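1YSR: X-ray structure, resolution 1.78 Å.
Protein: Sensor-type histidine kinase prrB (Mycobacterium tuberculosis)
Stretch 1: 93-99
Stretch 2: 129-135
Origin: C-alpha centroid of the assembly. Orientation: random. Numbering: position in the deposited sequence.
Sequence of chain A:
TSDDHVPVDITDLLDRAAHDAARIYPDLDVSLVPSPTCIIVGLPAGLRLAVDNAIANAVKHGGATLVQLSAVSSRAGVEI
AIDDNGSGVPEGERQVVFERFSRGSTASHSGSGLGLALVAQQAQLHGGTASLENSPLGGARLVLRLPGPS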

ATOM      1  N   GLU A  93     -30.394   6.213  -7.931  1.00 39.58           N
ATOM      2  CA  GLU A  93     -29.341   7.191  -8.280  1.00 38.83           C
ATOM      3  C   GLU A  93     -27.893   6.620  -8.333  1.00 39.00           C
ATOM      4  O   GLU A  93     -26.931   7.342  -8.639  1.00 40.37           O
ATOM      5  CB  GLU A  93     -29.385   8.398  -7.348  1.00 37.52           C
ATOM      6  CG  GLU A  93     -30.625   9.236  -7.565  1.00 36.54           C
ATOM      7  CD  GLU A  93     -30.757  10.457  -6.670  1.00 41.26           C
ATOM      8  OE1 GLU A  93     -29.825  10.746  -5.880  1.00 41.68           O
ATOM      9  OE2 GLU A  93     -31.784  11.187  -6.794  1.00 38.62           O
ATOM     10  N   ARG A  94     -27.776   5.349  -8.062  1.00 38.68           N
ATOM     11  CA  ARG A  94     -26.447   4.741  -7.891  1.00 39.86           C
ATOM     12  C   ARG A  94     -25.586   4.800  -9.157  1.00 40.86           C
ATOM     13  O   ARG A  94     -24.411   5.244  -9.132  1.00 40.61           O
ATOM     14  CB  ARG A  94     -26.637   3.324  -7.408  1.00 38.66           C
ATOM     15  CG  ARG A  94     -27.193   3.305  -6.018  1.00 35.70           C
ATOM     16  CD  ARG A  94     -27.640   1.990  -5.678  1.00 34.74           C
ATOM     17  NE  ARG A  94     -28.163   1.910  -4.297  1.00 37.55           N
ATOM     18  CZ  ARG A  94     -28.752   0.812  -3.794  1.00 46.08           C
ATOM     19  NH1 ARG A  94     -28.924  -0.273  -4.556  1.00 48.88           N
ATOM     20  NH2 ARG A  94     -29.190   0.781  -2.533  1.00 39.29           N
ATOM     21  N   GLN A  95     -26.181   4.426 -10.281  1.00 42.39           N
ATOM     22  CA  GLN A  95     -25.441   4.467 -11.551  1.00 43.84           C
ATOM     23  C   GLN A  95     -24.934   5.877 -11.905  1.00 44.11           C
ATOM     24  O   GLN A  95     -23.771   6.059 -12.256  1.00 45.39           O
ATOM     25  CB  GLN A  95     -26.303   3.872 -12.656  1.00 44.56           C
ATOM     26  CG  GLN A  95     -25.613   3.846 -14.055  1.00 45.50           C
ATOM     27  CD  GLN A  95     -26.518   3.263 -15.120  1.00 46.13           C
ATOM     28  OE1 GLN A  95     -27.724   3.165 -14.910  1.00 50.57           O
ATOM     29  NE2 GLN A  95     -25.931   2.830 -16.262  1.00 43.54           N
ATOM     30  N   VAL A  96     -25.770   6.895 -11.800  1.00 43.06           N
ATOM     31  CA  VAL A  96     -25.327   8.246 -12.121  1.00 43.66           C
ATOM     32  C   VAL A  96     -24.183   8.659 -11.210  1.00 42.62           C
ATOM     33  O   VAL A  96     -23.253   9.373 -11.614  1.00 41.99           O
ATOM     34  CB  VAL A  96     -26.503   9.255 -12.063  1.00 44.71           C
ATOM     35  CG1 VAL A  96     -26.006  10.727 -12.058  1.00 47.08           C
ATOM     36  CG2 VAL A  96     -27.419   9.013 -13.258  1.00 43.51           C
ATOM     37  N   VAL A  97     -24.247   8.207  -9.967  1.00 40.73           N
ATOM     38  CA  VAL A  97     -23.189   8.561  -9.047  1.00 40.87           C
ATOM     39  C   VAL A  97     -21.860   7.891  -9.514  1.00 39.70           C
ATOM     40  O   VAL A  97     -20.840   8.526  -9.549  1.00 38.53           O
ATOM     41  CB  VAL A  97     -23.610   8.231  -7.594  1.00 41.15           C
ATOM     42  CG1 VAL A  97     -22.442   8.237  -6.635  1.00 41.26           C
ATOM     43  CG2 VAL A  97     -24.657   9.268  -7.139  1.00 37.25           C
ATOM     44  N   PHE A  98     -21.916   6.642  -9.917  1.00 40.32           N
ATOM     45  CA  PHE A  98     -20.699   5.968 -10.409  1.00 40.87           C
ATOM     46  C   PHE A  98     -20.144   6.519 -11.731  1.00 43.83           C
ATOM     47  O   PHE A  98     -18.971   6.343 -12.020  1.00 43.04           O
ATOM     48  CB  PHE A  98     -20.909   4.468 -10.529  1.00 38.61           C
ATOM     49  CG  PHE A  98     -20.726   3.758  -9.243  1.00 41.15           C
ATOM     50  CD1 PHE A  98     -19.477   3.789  -8.596  1.00 34.17           C
ATOM     51  CD2 PHE A  98     -21.798   3.094  -8.635  1.00 31.36           C
ATOM     52  CE1 PHE A  98     -19.299   3.156  -7.392  1.00 34.33           C
ATOM     53  CE2 PHE A  98     -21.621   2.442  -7.429  1.00 33.87           C
ATOM     54  CZ  PHE A  98     -20.341   2.477  -6.786  1.00 34.00           C
ATOM     55  N   GLU A  99     -21.000   7.157 -12.534  1.00 45.52           N
ATOM     56  CA  GLU A  99     -20.582   7.705 -13.809  1.00 48.59           C
ATOM     57  C   GLU A  99     -19.955   9.099 -13.650  1.00 48.17           C
ATOM     58  O   GLU A  99     -19.495   9.678 -14.635  1.00 50.46           O
ATOM     59  CB  GLU A  99     -21.786   7.784 -14.759  1.00 48.40           C
ATOM     60  CG  GLU A  99     -22.351   6.459 -15.298  1.00 50.63           C
ATOM     61  CD  GLU A  99     -23.752   6.634 -15.941  1.00 51.60           C
ATOM     62  OE1 GLU A  99     -24.289   7.781 -15.985  1.00 60.14           O
ATOM     63  OE2 GLU A  99     -24.338   5.617 -16.389  1.00 62.00           O
ATOM     64  N   THR A 129     -15.685  -5.164  -9.139  1.00 33.25           N
ATOM     65  CA  THR A 129     -16.813  -4.257  -9.320  1.00 32.45           C
ATOM     66  C   THR A 129     -16.952  -3.331  -8.122  1.00 31.23           C
ATOM     67  O   THR A 129     -16.472  -3.666  -7.043  1.00 30.97           O
ATOM     68  CB  THR A 129     -18.108  -5.047  -9.442  1.00 31.48           C
ATOM     69  OG1 THR A 129     -18.273  -5.875  -8.267  1.00 35.51           O
ATOM     70  CG2 THR A 129     -18.029  -5.976 -10.668  1.00 35.74           C
ATOM     71  N   ALA A 130     -17.533  -2.146  -8.354  1.00 30.20           N
ATOM     72  CA  ALA A 130     -17.926  -1.259  -7.260  1.00 28.71           C
ATOM     73  C   ALA A 130     -19.455  -1.084  -7.320  1.00 31.13           C
ATOM     74  O   ALA A 130     -20.023  -0.941  -8.391  1.00 30.98           O
ATOM     75  CB  ALA A 130     -17.243   0.047  -7.397  1.00 29.47           C
ATOM     76  N   SER A 131     -20.111  -1.125  -6.170  1.00 31.23           N
ATOM     77  CA  SER A 131     -21.548  -0.870  -6.165  1.00 33.09           C
ATOM     78  C   SER A 131     -21.957  -0.220  -4.880  1.00 32.50           C
ATOM     79  O   SER A 131     -21.197  -0.196  -3.898  1.00 31.77           O
ATOM     80  CB  SER A 131     -22.279  -2.166  -6.365  1.00 34.74           C
ATOM     81  OG  SER A 131     -21.864  -3.050  -5.382  1.00 39.65           O
ATOM     82  N   LEU A 132     -23.181   0.301  -4.897  1.00 33.65           N
ATOM     83  CA  LEU A 132     -23.757   0.937  -3.708  1.00 32.87           C
ATOM     84  C   LEU A 132     -24.941   0.145  -3.160  1.00 34.83           C
ATOM     85  O   LEU A 132     -25.761  -0.468  -3.912  1.00 31.99           O
ATOM     86  CB  LEU A 132     -24.184   2.350  -4.056  1.00 33.29           C
ATOM     87  CG  LEU A 132     -23.061   3.401  -4.080  1.00 29.67           C
ATOM     88  CD1 LEU A 132     -23.402   4.566  -4.932  1.00 29.19           C
ATOM     89  CD2 LEU A 132     -22.751   3.885  -2.628  1.00 29.10           C
ATOM     90  N   GLU A 133     -24.989   0.128  -1.840  1.00 35.48           N
ATOM     91  CA  GLU A 133     -26.020  -0.574  -1.051  1.00 37.78           C
ATOM     92  C   GLU A 133     -26.421   0.364   0.061  1.00 38.30           C
ATOM     93  O   GLU A 133     -25.866   1.468   0.188  1.00 38.31           O
ATOM     94  CB  GLU A 133     -25.453  -1.830  -0.428  1.00 38.59           C
ATOM     95  CG  GLU A 133     -25.085  -2.868  -1.421  1.00 41.44           C
ATOM     96  CD  GLU A 133     -24.466  -4.093  -0.786  1.00 47.26           C
ATOM     97  OE1 GLU A 133     -24.415  -4.163   0.470  1.00 48.35           O
ATOM     98  OE2 GLU A 133     -24.023  -4.976  -1.547  1.00 43.20           O
ATOM     99  N   ASN A 134     -27.432  -0.033   0.849  1.00 40.70           N
ATOM    100  CA  ASN A 134     -27.842   0.793   1.964  1.00 40.23           C
ATOM    101  C   ASN A 134     -27.073   0.324   3.202  1.00 39.16           C
ATOM    102  O   ASN A 134     -26.925  -0.867   3.433  1.00 39.96           O
ATOM    103  CB  ASN A 134     -29.372   0.751   2.183  1.00 42.75           C
ATOM    104  CG  ASN A 134     -30.142   1.795   1.324  1.00 48.18           C
ATOM    105  OD1 ASN A 134     -29.665   2.279   0.266  1.00 54.66           O
ATOM    106  ND2 ASN A 134     -31.349   2.136   1.788  1.00 61.03           N
ATOM    107  N   SER A 135     -26.551   1.250   3.987  1.00 35.84           N
ATOM    108  CA  SER A 135     -25.697   0.820   5.060  1.00 35.34           C
ATOM    109  C   SER A 135     -26.549   0.547   6.344  1.00 36.03           C
ATOM    110  O   SER A 135     -27.494   1.261   6.573  1.00 37.85           O
ATOM    111  CB  SER A 135     -24.754   1.944   5.388  1.00 34.98           C
ATOM    112  OG  SER A 135     -23.985   1.504   6.457  1.00 33.84           O
TER

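A short helix, 94-98, packs against the strand 129-134 of the same chain. The two axes approach to 8.8 Å, and their N-to-C directions differ by 137°. Together the stretches bury 343 Å². Arg94, Val97 and Phe98 make the contacts from the helix. All three point their CA-to-CB bonds toward the strand. Val97 and Phe98 lie three and four residues after Arg94, about one helical turn.

The apolar contacts centre on Leu132, which loses more area to the other stretch than any other residue here. Leu132 CD1 lies 3.7 Å from Phe98 CE2 and 4.2 Å from Val97 CG1. Its CB meets the aliphatic part of Arg94, with Arg94 CG 3.7 Å from Leu132 CB. Ala130 also points toward the helix, two residues earlier on the strand. Ala130 CB is 3.7 Å from Phe98 CE1. The CA-to-CB bond of the intervening Ser131 points away, as strand alternation predicts.

The Phe98 ring also packs against strand backbone. Phe98 CE2 is 3.5 Å from Ser131 CA, so Ser131 takes part through its main chain. Ala130 O lies over one face of the ring. Leu132 N sits at the ring edge, 3.7 Å from Phe98 CE2.

One hydrogen bond joins the stretches. Arg94 NH2 donates to Asn134 OD1 at 3.2 Å, with a bent angle of 138° at the hydrogen. The CA-to-CB bond of Asn134 points sideways, but the end of its side chain comes nearer to the helix. OD1 meets the guanidinium at its edge, near the plane where the N-H groups point.

Arg94 NH1 is equally close to Leu132 O, at 3.2 Å, but this is not a hydrogen bond. The carbonyl oxygen lies over one face of the guanidinium, and the angle is poor. Glu133 CA lies over the same face, 3.8 Å from Arg94 NH2.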